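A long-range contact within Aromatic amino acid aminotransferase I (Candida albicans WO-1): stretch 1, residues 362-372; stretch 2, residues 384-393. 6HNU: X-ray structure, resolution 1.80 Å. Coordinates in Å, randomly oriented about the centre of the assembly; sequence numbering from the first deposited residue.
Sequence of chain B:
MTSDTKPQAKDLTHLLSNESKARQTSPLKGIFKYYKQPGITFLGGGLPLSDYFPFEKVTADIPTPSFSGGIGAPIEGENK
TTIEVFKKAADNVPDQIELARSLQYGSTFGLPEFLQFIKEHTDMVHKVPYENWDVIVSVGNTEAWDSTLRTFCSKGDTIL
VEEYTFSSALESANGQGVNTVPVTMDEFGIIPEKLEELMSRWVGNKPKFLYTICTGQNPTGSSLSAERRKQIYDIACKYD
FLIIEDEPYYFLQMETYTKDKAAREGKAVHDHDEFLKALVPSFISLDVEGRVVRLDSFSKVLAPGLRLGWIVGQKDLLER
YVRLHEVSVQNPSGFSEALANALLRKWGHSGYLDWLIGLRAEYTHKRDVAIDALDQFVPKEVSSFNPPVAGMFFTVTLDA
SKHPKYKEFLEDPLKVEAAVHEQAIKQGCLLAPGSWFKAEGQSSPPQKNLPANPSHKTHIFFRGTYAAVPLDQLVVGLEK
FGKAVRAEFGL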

# COMPACT_ATOMS: atom_id res chain seq x y z
N GLU B 362 25.76 -11.96 12.50
CA GLU B 362 24.90 -13.17 12.39
C GLU B 362 24.92 -13.73 10.96
O GLU B 362 25.07 -14.97 10.82
CB GLU B 362 23.43 -12.88 12.70
CG GLU B 362 23.20 -12.39 14.10
CD GLU B 362 23.49 -13.43 15.16
OE1 GLU B 362 23.30 -14.63 14.87
OE2 GLU B 362 23.88 -13.02 16.27
N TYR B 363 24.69 -12.89 9.94
CA TYR B 363 24.72 -13.32 8.51
C TYR B 363 26.12 -13.82 8.13
O TYR B 363 26.15 -14.87 7.43
CB TYR B 363 24.20 -12.23 7.57
CG TYR B 363 22.70 -12.30 7.45
CD1 TYR B 363 21.90 -11.83 8.46
CD2 TYR B 363 22.09 -12.93 6.38
CE1 TYR B 363 20.52 -11.92 8.40
CE2 TYR B 363 20.72 -13.04 6.31
CZ TYR B 363 19.92 -12.51 7.30
OH TYR B 363 18.57 -12.62 7.29
N THR B 364 27.20 -13.15 8.52
CA THR B 364 28.60 -13.61 8.26
C THR B 364 28.75 -15.07 8.69
O THR B 364 29.25 -15.89 7.88
CB THR B 364 29.62 -12.71 8.97
OG1 THR B 364 29.58 -11.43 8.34
CG2 THR B 364 31.01 -13.29 8.89
N HIS B 365 28.25 -15.42 9.87
CA HIS B 365 28.40 -16.79 10.42
C HIS B 365 27.58 -17.78 9.58
O HIS B 365 28.14 -18.86 9.22
CB HIS B 365 28.08 -16.86 11.91
CG HIS B 365 28.21 -18.25 12.44
ND1 HIS B 365 29.39 -18.96 12.34
CD2 HIS B 365 27.31 -19.06 13.03
CE1 HIS B 365 29.20 -20.16 12.84
NE2 HIS B 365 27.94 -20.26 13.26
N LYS B 366 26.32 -17.44 9.26
CA LYS B 366 25.41 -18.28 8.43
C LYS B 366 26.08 -18.59 7.10
O LYS B 366 26.06 -19.76 6.70
CB LYS B 366 24.07 -17.60 8.15
CG LYS B 366 23.18 -17.42 9.37
CD LYS B 366 21.90 -16.70 9.02
CE LYS B 366 21.18 -16.18 10.25
NZ LYS B 366 20.78 -17.28 11.15
N ARG B 367 26.63 -17.57 6.45
CA ARG B 367 27.33 -17.67 5.15
C ARG B 367 28.56 -18.61 5.28
O ARG B 367 28.77 -19.46 4.37
CB ARG B 367 27.72 -16.28 4.68
CG ARG B 367 28.44 -16.26 3.34
CD ARG B 367 29.90 -16.67 3.32
NE ARG B 367 30.67 -16.12 4.45
CZ ARG B 367 31.15 -14.89 4.52
NH1 ARG B 367 31.87 -14.50 5.57
NH2 ARG B 367 30.96 -14.05 3.51
N ASP B 368 29.35 -18.47 6.36
CA ASP B 368 30.57 -19.31 6.54
C ASP B 368 30.14 -20.77 6.62
O ASP B 368 30.80 -21.62 5.98
CB ASP B 368 31.33 -18.93 7.80
CG ASP B 368 31.94 -17.55 7.75
OD1 ASP B 368 32.20 -17.05 6.61
OD2 ASP B 368 32.16 -16.99 8.85
N VAL B 369 29.07 -21.07 7.36
CA VAL B 369 28.60 -22.45 7.60
C VAL B 369 28.08 -23.04 6.28
O VAL B 369 28.42 -24.21 5.95
CB VAL B 369 27.57 -22.48 8.73
CG1 VAL B 369 26.75 -23.77 8.77
CG2 VAL B 369 28.26 -22.22 10.07
N ALA B 370 27.29 -22.26 5.54
CA ALA B 370 26.76 -22.63 4.22
C ALA B 370 27.91 -22.98 3.27
O ALA B 370 27.87 -24.08 2.71
CB ALA B 370 25.91 -21.53 3.65
N ILE B 371 28.87 -22.09 3.09
CA ILE B 371 29.93 -22.21 2.06
C ILE B 371 30.94 -23.29 2.48
O ILE B 371 31.44 -24.02 1.58
CB ILE B 371 30.59 -20.86 1.81
CG1 ILE B 371 29.56 -19.84 1.32
CG2 ILE B 371 31.77 -21.00 0.85
CD1 ILE B 371 28.76 -20.28 0.09
N ASP B 372 31.27 -23.39 3.76
CA ASP B 372 32.06 -24.54 4.28
C ASP B 372 31.35 -25.85 3.90
O ASP B 372 32.04 -26.81 3.50
CB ASP B 372 32.21 -24.45 5.80
CG ASP B 372 33.19 -23.41 6.29
OD1 ASP B 372 33.88 -22.80 5.46
OD2 ASP B 372 33.24 -23.21 7.52
N SER B 384 30.90 -25.41 -9.28
CA SER B 384 31.65 -24.23 -8.76
C SER B 384 30.73 -23.41 -7.86
O SER B 384 29.48 -23.62 -7.89
CB SER B 384 32.20 -23.42 -9.85
OG SER B 384 31.16 -22.97 -10.69
N PHE B 385 31.31 -22.53 -7.06
CA PHE B 385 30.51 -21.66 -6.17
C PHE B 385 31.35 -20.42 -5.83
O PHE B 385 32.59 -20.54 -5.78
CB PHE B 385 30.01 -22.48 -4.98
CG PHE B 385 31.09 -22.99 -4.07
CD1 PHE B 385 31.64 -22.16 -3.10
CD2 PHE B 385 31.57 -24.28 -4.20
CE1 PHE B 385 32.65 -22.63 -2.27
CE2 PHE B 385 32.58 -24.75 -3.37
CZ PHE B 385 33.12 -23.91 -2.41
N ASN B 386 30.67 -19.28 -5.75
CA ASN B 386 31.18 -17.92 -5.41
C ASN B 386 30.69 -17.67 -3.99
O ASN B 386 29.49 -17.58 -3.79
CB ASN B 386 30.67 -16.91 -6.45
CG ASN B 386 30.96 -15.45 -6.13
OD1 ASN B 386 32.02 -15.15 -5.59
ND2 ASN B 386 30.05 -14.53 -6.45
N PRO B 387 31.55 -17.59 -2.95
CA PRO B 387 31.08 -17.25 -1.61
C PRO B 387 30.53 -15.83 -1.64
O PRO B 387 31.23 -14.92 -2.08
CB PRO B 387 32.34 -17.30 -0.73
CG PRO B 387 33.33 -18.08 -1.55
CD PRO B 387 33.01 -17.73 -2.99
N PRO B 388 29.26 -15.59 -1.24
CA PRO B 388 28.72 -14.23 -1.21
C PRO B 388 29.45 -13.33 -0.19
O PRO B 388 29.86 -13.80 0.85
CB PRO B 388 27.26 -14.39 -0.74
CG PRO B 388 26.95 -15.86 -0.89
CD PRO B 388 28.28 -16.58 -0.82
N VAL B 389 29.59 -12.06 -0.54
CA VAL B 389 30.02 -10.95 0.38
C VAL B 389 28.80 -10.24 0.98
O VAL B 389 29.02 -9.42 1.91
CB VAL B 389 30.91 -9.94 -0.34
CG1 VAL B 389 32.15 -10.60 -0.95
CG2 VAL B 389 30.14 -9.14 -1.37
N ALA B 390 27.57 -10.49 0.50
CA ALA B 390 26.35 -9.84 1.03
C ALA B 390 25.12 -10.68 0.71
O ALA B 390 25.14 -11.43 -0.25
CB ALA B 390 26.21 -8.45 0.48
N GLY B 391 24.10 -10.57 1.53
CA GLY B 391 22.78 -11.13 1.21
C GLY B 391 22.46 -12.41 1.95
O GLY B 391 23.24 -12.82 2.85
N MET B 392 21.32 -13.01 1.60
CA MET B 392 20.80 -14.22 2.26
C MET B 392 20.96 -15.44 1.35
O MET B 392 20.69 -16.54 1.81
CB MET B 392 19.35 -14.05 2.71
CG MET B 392 18.38 -13.71 1.60
SD MET B 392 16.70 -13.72 2.21
CE MET B 392 16.84 -12.72 3.69
N PHE B 393 21.47 -15.26 0.14
CA PHE B 393 21.48 -16.34 -0.88
C PHE B 393 22.89 -16.80 -1.20
O PHE B 393 23.85 -16.01 -1.23
CB PHE B 393 20.81 -15.86 -2.16
CG PHE B 393 19.38 -15.44 -1.94
CD1 PHE B 393 18.43 -16.35 -1.52
CD2 PHE B 393 18.98 -14.13 -2.23
CE1 PHE B 393 17.10 -15.97 -1.36
CE2 PHE B 393 17.65 -13.77 -2.07
CZ PHE B 393 16.73 -14.67 -1.61

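Residues 362-372 form a stretch of continuous α-helix, part of a longer helix that extends beyond both ends. Its backbone follows the regular i to i+4 pattern, with Arg367 N 2.9 Å from Tyr363 O and Ile371 N 2.9 Å from Arg367 O. The second stretch contributes no regular hydrogen-bonded partner to this helix; it runs alongside it in a largely extended path that includes two consecutive prolines. The two backbones approach closely at three points. The CA atoms of Tyr363 and Met392 lie 7.4 Å apart, those of Arg367 and Pro388 also 7.4 Å, and those of Ile371 and Pro387 6.3 Å, so the chains draw nearer toward Ile371. As the helix numbering rises the partner numbering falls, and the two stretches therefore run in opposite senses.

The spacing of four residues places Tyr363, Arg367 and Ile371 on one side of the helix, and all three direct their CA-to-CB bonds toward the second stretch. They account for the helix side of the contact, which buries 365 Å² in total.

Ile371 gives up the most surface, 82 Å², and makes a purely apolar contact. Its CG2 lies 3.6 Å from Phe385 CE1 and 4.1 Å from Pro387 CB, while its CD1 reaches Pro388 CD at 3.8 Å. With chi1 and chi2 both m, the branched side chain presents these two methyl groups to different parts of the loop. Phe385, with chi1 in the p well, points its CB toward the helix and brings its ring to the isoleucine, whereas the CB of the following residue, Asn386, points away. The prolines suit this place because their compact rings offer carbon surface to Ile371, and neither has a backbone NH that would need a partner.

At the centre, Arg367 supplies the one hydrogen bond between the stretches. Its NH2 donates to Pro388 O over 2.9 Å, with an N-H...O angle of 144° and the carbonyl oxygen near the plane of the guanidinium, at its edge. The aliphatic part of the same side chain also packs against the proline, CG of Arg367 lying 4.2 Å from CD of Pro388. The guanidinium is further held by its neighbour in the helix: Asp368 OD1 accepts from both NE and NH1 of Arg367, each at 2.8 Å, in a salt bridge that balances the charge of this buried arginine. NH1 and NH2 are also hydrogen-bonded elsewhere in the structure.

Tyr363 closes the other end of the contact. Met392 CB sits at the edge of its ring, 4.0 Å from Tyr363 CE2, and Gly391 O lies 3.7 Å from Tyr363 CD2. Gly391 adopts phi/psi of 103/-174°, a conformation in which a CB would be jammed against the carbonyl oxygen of Ala390; the backbone itself thus calls for glycine here, independently of the helix. Along the helix face, the hydrogen bond from Arg367 lies between the apolar packing at Ile371 and the mixed contact at Tyr363, where the ring meets both Met392 CB and the carbonyl oxygen of Gly391.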